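Local structure of TqaL (Neurospora crassa, 7EEH) at residues K158-L163 with N291-R296; H190-Y195 with L272-R277; S198-L203 with K265-D270. The protein belongs to the 2OG-Fe dioxygenase family of the cupin clan and holds an iron(III) ion in a beta-sheet fold. The protein carries 1 engineered substitution. All coordinates share one frame; numbering follows the deposited sequence.

Interaction 1 of 3, residues K158-L163 with N291-R296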
loop_
_atom_site.group_PDB
_atom_site.type_symbol
_atom_site.label_atom_id
_atom_site.label_comp_id
_atom_site.label_asym_id
_atom_site.label_seq_id
_atom_site.Cartn_x
_atom_site.Cartn_y
_atom_site.Cartn_z
ATOM N N LYS B 158 11.021 18.591 25.690
ATOM C CA LYS B 158 12.311 18.224 25.124
ATOM C C LYS B 158 12.754 16.892 25.707
ATOM O O LYS B 158 12.563 16.641 26.899
ATOM C CB LYS B 158 13.387 19.279 25.434
ATOM C CG LYS B 158 13.285 20.562 24.625
ATOM C CD LYS B 158 13.809 21.762 25.412
ATOM C CE LYS B 158 13.448 23.090 24.735
ATOM N NZ LYS B 158 11.983 23.202 24.400
ATOM N N TRP B 159 13.341 16.039 24.867
ATOM C CA TRP B 159 14.007 14.831 25.326
ATOM C C TRP B 159 15.498 14.943 25.045
ATOM O O TRP B 159 15.913 15.572 24.072
ATOM C CB TRP B 159 13.498 13.560 24.627
ATOM C CG TRP B 159 12.018 13.281 24.629
ATOM C CD1 TRP B 159 11.065 13.939 23.928
ATOM C CD2 TRP B 159 11.346 12.213 25.317
ATOM N NE1 TRP B 159 9.832 13.379 24.154
ATOM C CE2 TRP B 159 9.975 12.318 25.005
ATOM C CE3 TRP B 159 11.769 11.194 26.185
ATOM C CZ2 TRP B 159 9.021 11.449 25.519
ATOM C CZ3 TRP B 159 10.820 10.321 26.698
ATOM C CH2 TRP B 159 9.457 10.462 26.370
ATOM N N VAL B 160 16.293 14.310 25.895
ATOM C CA VAL B 160 17.722 14.140 25.669
ATOM C C VAL B 160 17.928 12.750 25.101
ATOM O O VAL B 160 17.470 11.764 25.689
ATOM C CB VAL B 160 18.530 14.303 26.967
ATOM C CG1 VAL B 160 20.034 14.163 26.674
ATOM C CG2 VAL B 160 18.208 15.617 27.634
ATOM N N CYS B 161 18.615 12.665 23.969
ATOM C CA CYS B 161 18.949 11.385 23.364
ATOM C C CYS B 161 20.466 11.281 23.314
ATOM O O CYS B 161 21.119 12.019 22.560
ATOM C CB CYS B 161 18.343 11.251 21.974
ATOM S SG CYS B 161 18.871 9.736 21.122
ATOM N N THR B 162 21.028 10.393 24.127
ATOM C CA THR B 162 22.455 10.124 24.086
ATOM C C THR B 162 22.695 8.954 23.138
ATOM O O THR B 162 22.186 7.852 23.362
ATOM C CB THR B 162 23.020 9.817 25.475
ATOM O OG1 THR B 162 22.566 10.807 26.395
ATOM C CG2 THR B 162 24.541 9.872 25.437
ATOM N N LEU B 163 23.450 9.205 22.077
ATOM C CA LEU B 163 23.692 8.230 21.021
ATOM C C LEU B 163 25.144 7.767 21.044
ATOM O O LEU B 163 26.055 8.592 20.959
ATOM C CB LEU B 163 23.344 8.818 19.654
ATOM C CG LEU B 163 23.578 7.634 18.709
ATOM C CD1 LEU B 163 22.352 6.950 18.226
ATOM C CD2 LEU B 163 24.578 7.975 17.592
ATOM N N ASN B 291 22.595 16.914 38.694
ATOM C CA ASN B 291 22.973 18.003 37.797
ATOM C C ASN B 291 22.032 18.050 36.601
ATOM O O ASN B 291 21.539 17.014 36.156
ATOM C CB ASN B 291 24.421 17.846 37.326
ATOM C CG ASN B 291 25.404 18.609 38.198
ATOM O OD1 ASN B 291 26.204 18.010 38.920
ATOM N ND2 ASN B 291 25.350 19.939 38.135
ATOM N N ILE B 292 21.789 19.245 36.072
ATOM C CA ILE B 292 20.781 19.413 35.041
ATOM C C ILE B 292 21.393 19.180 33.664
ATOM O O ILE B 292 22.610 19.284 33.462
ATOM C CB ILE B 292 20.093 20.796 35.129
ATOM C CG1 ILE B 292 21.096 21.953 35.024
ATOM C CG2 ILE B 292 19.297 20.910 36.421
ATOM C CD1 ILE B 292 21.581 22.311 33.606
ATOM N N ASP B 293 20.526 18.876 32.703
ATOM C CA ASP B 293 20.930 18.705 31.319
ATOM C C ASP B 293 21.071 20.058 30.644
ATOM O O ASP B 293 20.200 20.925 30.778
ATOM C CB ASP B 293 19.900 17.863 30.574
ATOM C CG ASP B 293 19.772 16.490 31.150
ATOM O OD1 ASP B 293 20.775 15.756 31.099
ATOM O OD2 ASP B 293 18.685 16.153 31.663
ATOM N N SER B 294 22.158 20.242 29.909
ATOM C CA SER B 294 22.320 21.436 29.103
ATOM C C SER B 294 21.666 21.207 27.750
ATOM O O SER B 294 21.859 20.154 27.135
ATOM C CB SER B 294 23.800 21.774 28.922
ATOM O OG SER B 294 24.011 22.437 27.691
ATOM N N PHE B 295 20.901 22.189 27.280
ATOM C CA PHE B 295 20.296 22.122 25.958
ATOM C C PHE B 295 20.933 23.102 24.979
ATOM O O PHE B 295 20.362 23.379 23.918
ATOM C CB PHE B 295 18.788 22.332 26.054
ATOM C CG PHE B 295 18.063 21.154 26.649
ATOM C CD1 PHE B 295 17.797 20.026 25.878
ATOM C CD2 PHE B 295 17.686 21.157 27.981
ATOM C CE1 PHE B 295 17.144 18.932 26.421
ATOM C CE2 PHE B 295 17.030 20.065 28.541
ATOM C CZ PHE B 295 16.757 18.953 27.759
ATOM N N ARG B 296 22.117 23.605 25.299
ATOM C CA ARG B 296 22.849 24.430 24.352
ATOM C C ARG B 296 23.191 23.606 23.114
ATOM O O ARG B 296 23.725 22.495 23.238
ATOM C CB ARG B 296 24.118 24.982 25.000
ATOM C CG ARG B 296 23.814 25.831 26.230
ATOM C CD ARG B 296 25.058 26.499 26.803
ATOM N NE ARG B 296 25.810 27.215 25.778
ATOM C CZ ARG B 296 25.465 28.399 25.279
ATOM N NH1 ARG B 296 24.367 29.017 25.708
ATOM N NH2 ARG B 296 26.224 28.968 24.349
#
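K158 opens the strand 158-170 and meets the loop residue F295 with the base of its side chain: CG stands anti to the carbonyl carbon (chi1 -75°), CB of K158 lies 3.9 Å from CE1 of F295, and CD passes over one face of the ring. Beyond that the lysine chain leads away, and NZ makes a weak, long ion pair with D84. W159 turns its indole to the other side of the strand, in a cation-pi contact with R278; its carbonyl O sits at the edge of the F295 ring, near its plane. V160 makes the closest apolar contact: its CG2, anti to the carbonyl carbon, approaches F295 obliquely, 3.6 Å from CZ, and also rests 3.9 Å from CG of D293. D293 OD1 forms a salt bridge with R277, and OD2 accepts from the backbone N of V280. S294, between D293 and F295, forms an ST turn, its OG accepting from R296 N at 3.3 Å. Strand and loop thus meet by van der Waals contact, V160 CG2 and the K158 stem against F295 and CG2 also against D293, while the D293 carboxylate bonds to other parts of the chain.

Interaction 2 of 3, residues H190-Y195 with L272-R277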
loop_
_atom_site.group_PDB
_atom_site.type_symbol
_atom_site.label_atom_id
_atom_site.label_comp_id
_atom_site.label_asym_id
_atom_site.label_seq_id
_atom_site.Cartn_x
_atom_site.Cartn_y
_atom_site.Cartn_z
ATOM N N HIS B 190 13.289 5.336 26.782
ATOM C CA HIS B 190 13.249 4.472 25.605
ATOM C C HIS B 190 14.672 4.206 25.146
ATOM O O HIS B 190 15.469 5.141 25.035
ATOM C CB HIS B 190 12.475 5.111 24.438
ATOM C CG HIS B 190 11.085 5.533 24.784
ATOM N ND1 HIS B 190 10.022 4.654 24.796
ATOM C CD2 HIS B 190 10.577 6.745 25.109
ATOM C CE1 HIS B 190 8.921 5.304 25.128
ATOM N NE2 HIS B 190 9.232 6.576 25.328
ATOM N N THR B 191 14.980 2.946 24.858
ATOM C CA THR B 191 16.286 2.555 24.348
ATOM C C THR B 191 16.107 1.885 22.992
ATOM O O THR B 191 15.235 1.023 22.832
ATOM C CB THR B 191 17.019 1.579 25.295
ATOM O OG1 THR B 191 17.251 2.193 26.567
ATOM C CG2 THR B 191 18.389 1.166 24.677
HETATM N N MSE B 192 16.923 2.292 22.017
HETATM C CA MSE B 192 16.888 1.728 20.667
HETATM C C MSE B 192 18.304 1.276 20.307
HETATM O O MSE B 192 19.279 2.033 20.484
HETATM C CB MSE B 192 16.369 2.755 19.637
HETATM C CG MSE B 192 16.258 2.209 18.210
HETATM SE SE MSE B 192 15.014 3.190 17.105
HETATM C CE MSE B 192 16.209 4.426 16.097
ATOM N N THR B 193 18.431 0.041 19.830
ATOM C CA THR B 193 19.711 -0.527 19.419
ATOM C C THR B 193 19.584 -1.010 17.985
ATOM O O THR B 193 18.756 -1.880 17.690
ATOM C CB THR B 193 20.124 -1.677 20.331
ATOM O OG1 THR B 193 19.130 -2.709 20.269
ATOM C CG2 THR B 193 20.224 -1.183 21.765
ATOM N N THR B 194 20.401 -0.447 17.105
ATOM C CA THR B 194 20.323 -0.688 15.676
ATOM C C THR B 194 21.662 -1.249 15.223
ATOM O O THR B 194 22.713 -0.700 15.558
ATOM C CB THR B 194 19.981 0.605 14.937
ATOM O OG1 THR B 194 18.635 0.991 15.261
ATOM C CG2 THR B 194 20.114 0.446 13.426
ATOM N N TYR B 195 21.612 -2.358 14.497
ATOM C CA TYR B 195 22.791 -3.098 14.081
ATOM C C TYR B 195 23.309 -2.558 12.757
ATOM O O TYR B 195 22.549 -2.414 11.795
ATOM C CB TYR B 195 22.421 -4.570 13.966
ATOM C CG TYR B 195 23.401 -5.498 13.314
ATOM C CD1 TYR B 195 23.440 -5.647 11.929
ATOM C CD2 TYR B 195 24.235 -6.294 14.086
ATOM C CE1 TYR B 195 24.320 -6.541 11.330
ATOM C CE2 TYR B 195 25.117 -7.186 13.499
ATOM C CZ TYR B 195 25.153 -7.304 12.126
ATOM O OH TYR B 195 26.023 -8.203 11.553
ATOM N N LEU B 272 24.448 1.165 16.663
ATOM C CA LEU B 272 24.032 2.476 17.141
ATOM C C LEU B 272 23.133 2.243 18.351
ATOM O O LEU B 272 22.194 1.451 18.270
ATOM C CB LEU B 272 23.293 3.257 16.051
ATOM C CG LEU B 272 24.121 3.618 14.812
ATOM C CD1 LEU B 272 23.228 4.170 13.717
ATOM C CD2 LEU B 272 25.231 4.619 15.181
ATOM N N ILE B 273 23.434 2.902 19.469
ATOM C CA ILE B 273 22.676 2.734 20.706
ATOM C C ILE B 273 22.124 4.099 21.101
ATOM O O ILE B 273 22.893 5.023 21.405
ATOM C CB ILE B 273 23.525 2.129 21.831
ATOM C CG1 ILE B 273 24.115 0.791 21.382
ATOM C CG2 ILE B 273 22.685 1.953 23.092
ATOM C CD1 ILE B 273 25.173 0.258 22.293
ATOM N N PHE B 274 20.794 4.231 21.080
ATOM C CA PHE B 274 20.094 5.477 21.383
ATOM C C PHE B 274 19.489 5.362 22.773
ATOM O O PHE B 274 18.609 4.523 22.984
ATOM C CB PHE B 274 18.964 5.768 20.377
ATOM C CG PHE B 274 19.380 5.759 18.910
ATOM C CD1 PHE B 274 19.646 4.576 18.253
ATOM C CD2 PHE B 274 19.421 6.944 18.185
ATOM C CE1 PHE B 274 20.000 4.558 16.909
ATOM C CE2 PHE B 274 19.764 6.948 16.833
ATOM C CZ PHE B 274 20.058 5.745 16.196
ATOM N N PHE B 275 19.936 6.204 23.712
ATOM C CA PHE B 275 19.361 6.265 25.062
ATOM C C PHE B 275 18.567 7.559 25.175
ATOM O O PHE B 275 19.168 8.637 25.253
ATOM C CB PHE B 275 20.433 6.252 26.147
ATOM C CG PHE B 275 21.309 5.027 26.187
ATOM C CD1 PHE B 275 20.837 3.826 26.682
ATOM C CD2 PHE B 275 22.652 5.110 25.817
ATOM C CE1 PHE B 275 21.675 2.714 26.778
ATOM C CE2 PHE B 275 23.491 4.001 25.909
ATOM C CZ PHE B 275 23.000 2.807 26.391
ATOM N N THR B 276 17.229 7.470 25.224
ATOM C CA THR B 276 16.380 8.659 25.199
ATOM C C THR B 276 15.569 8.789 26.486
ATOM O O THR B 276 14.875 7.847 26.886
ATOM C CB THR B 276 15.450 8.634 23.973
ATOM O OG1 THR B 276 16.249 8.679 22.782
ATOM C CG2 THR B 276 14.516 9.848 23.988
ATOM N N ARG B 277 15.627 9.970 27.113
ATOM C CA ARG B 277 14.897 10.203 28.359
ATOM C C ARG B 277 14.460 11.658 28.459
ATOM O O ARG B 277 14.981 12.534 27.762
ATOM C CB ARG B 277 15.738 9.836 29.581
ATOM C CG ARG B 277 17.050 10.653 29.705
ATOM C CD ARG B 277 17.641 10.529 31.111
ATOM N NE ARG B 277 18.975 11.133 31.225
ATOM C CZ ARG B 277 19.207 12.445 31.244
ATOM N NH1 ARG B 277 18.202 13.313 31.162
ATOM N NH2 ARG B 277 20.446 12.902 31.360
#
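Strands 190-195 and 272-277 run antiparallel at 171°, their axes 4.7 Å apart, and six backbone hydrogen bonds join the pairs H190-T276, M192-F274 and T194-L272. The shortest and straightest runs from F274 N to M192 O (2.7 Å, 178° at the hydrogen), nearly along the C=O axis. The same M192 O lies in the plane of the F274 ring, at its edge, 3.4 Å from CD1. Selenomethionine M192 starts with CG anti to the backbone N and bends at chi3 (98°), which brings CE over a face of that ring in a CH-pi contact, 4.0 Å from the F274 centroid; SE stands more obliquely, 5.4 Å from the centroid, as a Met-aromatic contact. This pair of strands lies in the central antiparallel sheet of a cupin-type fold, and helix 128-141 packs on the face bearing M192, F274 and L272. T191, T193, I273 and F275 occupy the other face, the one turned toward the iron. There T191, a second-shell residue, runs alongside F275, its OG1 3.9 Å from CD1 of F275 while hydrogen-bonded to OD2 of D186, one of three residues that bind the iron. The F275 ring, with I273 CG2 over one face, comes within about 5 Å of the iron(III) ion.

Interaction 3 of 3, residues S198-L203 with K265-D270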
loop_
_atom_site.group_PDB
_atom_site.type_symbol
_atom_site.label_atom_id
_atom_site.label_comp_id
_atom_site.label_asym_id
_atom_site.label_seq_id
_atom_site.Cartn_x
_atom_site.Cartn_y
_atom_site.Cartn_z
ATOM N N SER B 198 28.916 -6.575 11.404
ATOM C CA SER B 198 29.765 -7.378 12.277
ATOM C C SER B 198 30.820 -8.111 11.449
ATOM O O SER B 198 30.774 -8.120 10.218
ATOM C CB SER B 198 28.942 -8.375 13.074
ATOM O OG SER B 198 28.477 -9.420 12.239
ATOM N N LYS B 199 31.754 -8.755 12.156
ATOM C CA LYS B 199 32.893 -9.449 11.548
ATOM C C LYS B 199 33.210 -10.690 12.368
ATOM O O LYS B 199 33.504 -10.575 13.563
ATOM C CB LYS B 199 34.120 -8.536 11.482
ATOM C CG LYS B 199 35.208 -8.964 10.477
ATOM C CD LYS B 199 36.449 -8.046 10.563
ATOM C CE LYS B 199 37.245 -8.263 11.863
ATOM N NZ LYS B 199 38.509 -7.467 11.941
ATOM N N ASN B 200 33.151 -11.866 11.729
ATOM C CA ASN B 200 33.526 -13.143 12.357
ATOM C C ASN B 200 32.629 -13.468 13.547
ATOM O O ASN B 200 33.071 -14.008 14.565
ATOM C CB ASN B 200 35.001 -13.162 12.772
ATOM C CG ASN B 200 35.446 -14.533 13.307
ATOM O OD1 ASN B 200 34.963 -15.581 12.860
ATOM N ND2 ASN B 200 36.328 -14.520 14.299
HETATM N N MSE B 201 31.354 -13.152 13.422
HETATM C CA MSE B 201 30.460 -13.380 14.536
HETATM C C MSE B 201 29.623 -14.616 14.284
HETATM O O MSE B 201 28.925 -14.696 13.280
HETATM C CB MSE B 201 29.574 -12.151 14.761
HETATM C CG MSE B 201 28.439 -12.345 15.735
HETATM SE SE MSE B 201 27.669 -10.609 16.322
HETATM C CE MSE B 201 26.727 -10.096 14.774
ATOM N N ASP B 202 29.708 -15.583 15.199
ATOM C CA ASP B 202 28.939 -16.820 15.093
ATOM C C ASP B 202 27.465 -16.538 15.368
ATOM O O ASP B 202 27.094 -16.224 16.500
ATOM C CB ASP B 202 29.474 -17.863 16.071
ATOM C CG ASP B 202 28.868 -19.239 15.851
ATOM O OD1 ASP B 202 28.125 -19.418 14.857
ATOM O OD2 ASP B 202 29.134 -20.142 16.671
ATOM N N LEU B 203 26.618 -16.678 14.348
ATOM C CA LEU B 203 25.210 -16.318 14.483
ATOM C C LEU B 203 24.359 -17.457 15.025
ATOM O O LEU B 203 23.437 -17.218 15.815
ATOM C CB LEU B 203 24.664 -15.847 13.133
ATOM C CG LEU B 203 25.308 -14.520 12.734
ATOM C CD1 LEU B 203 25.150 -14.211 11.252
ATOM C CD2 LEU B 203 24.738 -13.393 13.595
ATOM N N LYS B 265 40.282 -15.891 15.500
ATOM C CA LYS B 265 40.279 -14.506 15.046
ATOM C C LYS B 265 39.367 -13.652 15.918
ATOM O O LYS B 265 38.517 -14.157 16.661
ATOM C CB LYS B 265 39.839 -14.402 13.585
ATOM C CG LYS B 265 40.621 -15.285 12.648
ATOM C CD LYS B 265 40.220 -15.031 11.210
ATOM C CE LYS B 265 40.979 -15.937 10.260
ATOM N NZ LYS B 265 40.384 -15.912 8.894
ATOM N N GLU B 266 39.547 -12.340 15.815
ATOM C CA GLU B 266 38.709 -11.435 16.581
ATOM C C GLU B 266 37.326 -11.328 15.946
ATOM O O GLU B 266 37.147 -11.524 14.740
ATOM C CB GLU B 266 39.347 -10.050 16.684
ATOM C CG GLU B 266 39.315 -9.272 15.378
ATOM C CD GLU B 266 39.792 -7.841 15.535
ATOM O OE1 GLU B 266 40.397 -7.530 16.587
ATOM O OE2 GLU B 266 39.559 -7.027 14.610
ATOM N N ALA B 267 36.341 -11.020 16.777
ATOM C CA ALA B 267 34.989 -10.752 16.316
ATOM C C ALA B 267 34.599 -9.338 16.727
ATOM O O ALA B 267 34.870 -8.914 17.853
ATOM C CB ALA B 267 33.999 -11.772 16.887
ATOM N N THR B 268 33.966 -8.608 15.810
ATOM C CA THR B 268 33.511 -7.251 16.084
ATOM C C THR B 268 32.017 -7.134 15.796
ATOM O O THR B 268 31.475 -7.857 14.962
ATOM C CB THR B 268 34.283 -6.228 15.248
ATOM O OG1 THR B 268 34.013 -6.446 13.859
ATOM C CG2 THR B 268 35.772 -6.364 15.479
ATOM N N ARG B 269 31.364 -6.197 16.474
ATOM C CA ARG B 269 29.931 -5.951 16.291
ATOM C C ARG B 269 29.708 -4.451 16.352
ATOM O O ARG B 269 30.082 -3.820 17.345
ATOM C CB ARG B 269 29.112 -6.649 17.377
ATOM C CG ARG B 269 27.587 -6.566 17.228
ATOM C CD ARG B 269 26.973 -7.446 18.296
ATOM N NE ARG B 269 25.523 -7.343 18.419
ATOM C CZ ARG B 269 24.879 -6.620 19.329
ATOM N NH1 ARG B 269 25.542 -5.873 20.212
ATOM N NH2 ARG B 269 23.550 -6.650 19.353
ATOM N N ASP B 270 29.106 -3.879 15.312
ATOM C CA ASP B 270 28.907 -2.434 15.214
ATOM C C ASP B 270 27.439 -2.091 15.463
ATOM O O ASP B 270 26.560 -2.586 14.751
ATOM C CB ASP B 270 29.341 -1.917 13.847
ATOM C CG ASP B 270 30.787 -2.280 13.514
ATOM O OD1 ASP B 270 31.573 -2.512 14.453
ATOM O OD2 ASP B 270 31.120 -2.345 12.317
HETATM O O HOH W 1 36.239 -5.179 12.377
#
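K199 and T268 form an antiparallel hydrogen-bonded pair, toward the end of the ladder between strands 190-199 and 267-277 of the main sheet of this cupin-type fold. Both of their backbone bonds measure 3.0 Å, but they differ: T268 N meets a lone pair of K199 O in the carbonyl plane, whereas K199 N stands above the plane of the T268 carbonyl. The lysine side chain leaves anti to its backbone N and bends at chi3 (71°), crossing E266 obliquely to form a salt bridge, NZ to OE2 2.9 Å, on the anti lone pair of the carboxylate. N200, past the end of the strand, takes a left-handed backbone conformation (phi 62°). Its ND2 donates to E266 O at 3.1 Å, from well above the carbonyl plane, while OD1 accepts from the backbone N of D262. On the face bearing S198 and R269, selenomethionine M201 crosses the arginine, its SE at the edge of the guanidinium and 3.8 Å from CD of R269. S198 OG is hydrogen-bonded to Y195 OH. A water bridges the side chains of the first pair, hydrogen-bonded to T268 OG1 at 3.0 Å and weakly to K199 NZ at 3.3 Å.

All three interactions use the eight-stranded antiparallel sheet, in which strand 267-277 lies between 190-199 and 158-170. Interactions 2 and 3 belong to one ladder, their centres about 21 Å apart: interaction 2 near the middle of the chain, interaction 3 toward its periphery, with Y195 packing on M201 where they touch. The centre of interaction 1 is about 15 Å from that of interaction 2, which it adjoins through the backbone hydrogen bonding of T162 with F275 and the D293-R277 salt bridge, and about 33 Å from that of interaction 3, across the chain's centre. Along the sequence the contacts enclose one another, 1 around 2 around 3. The sheet thus links the iron-side strands with loop 291-296 at one end and the ends of strands 190-199 and 267-277 at the other.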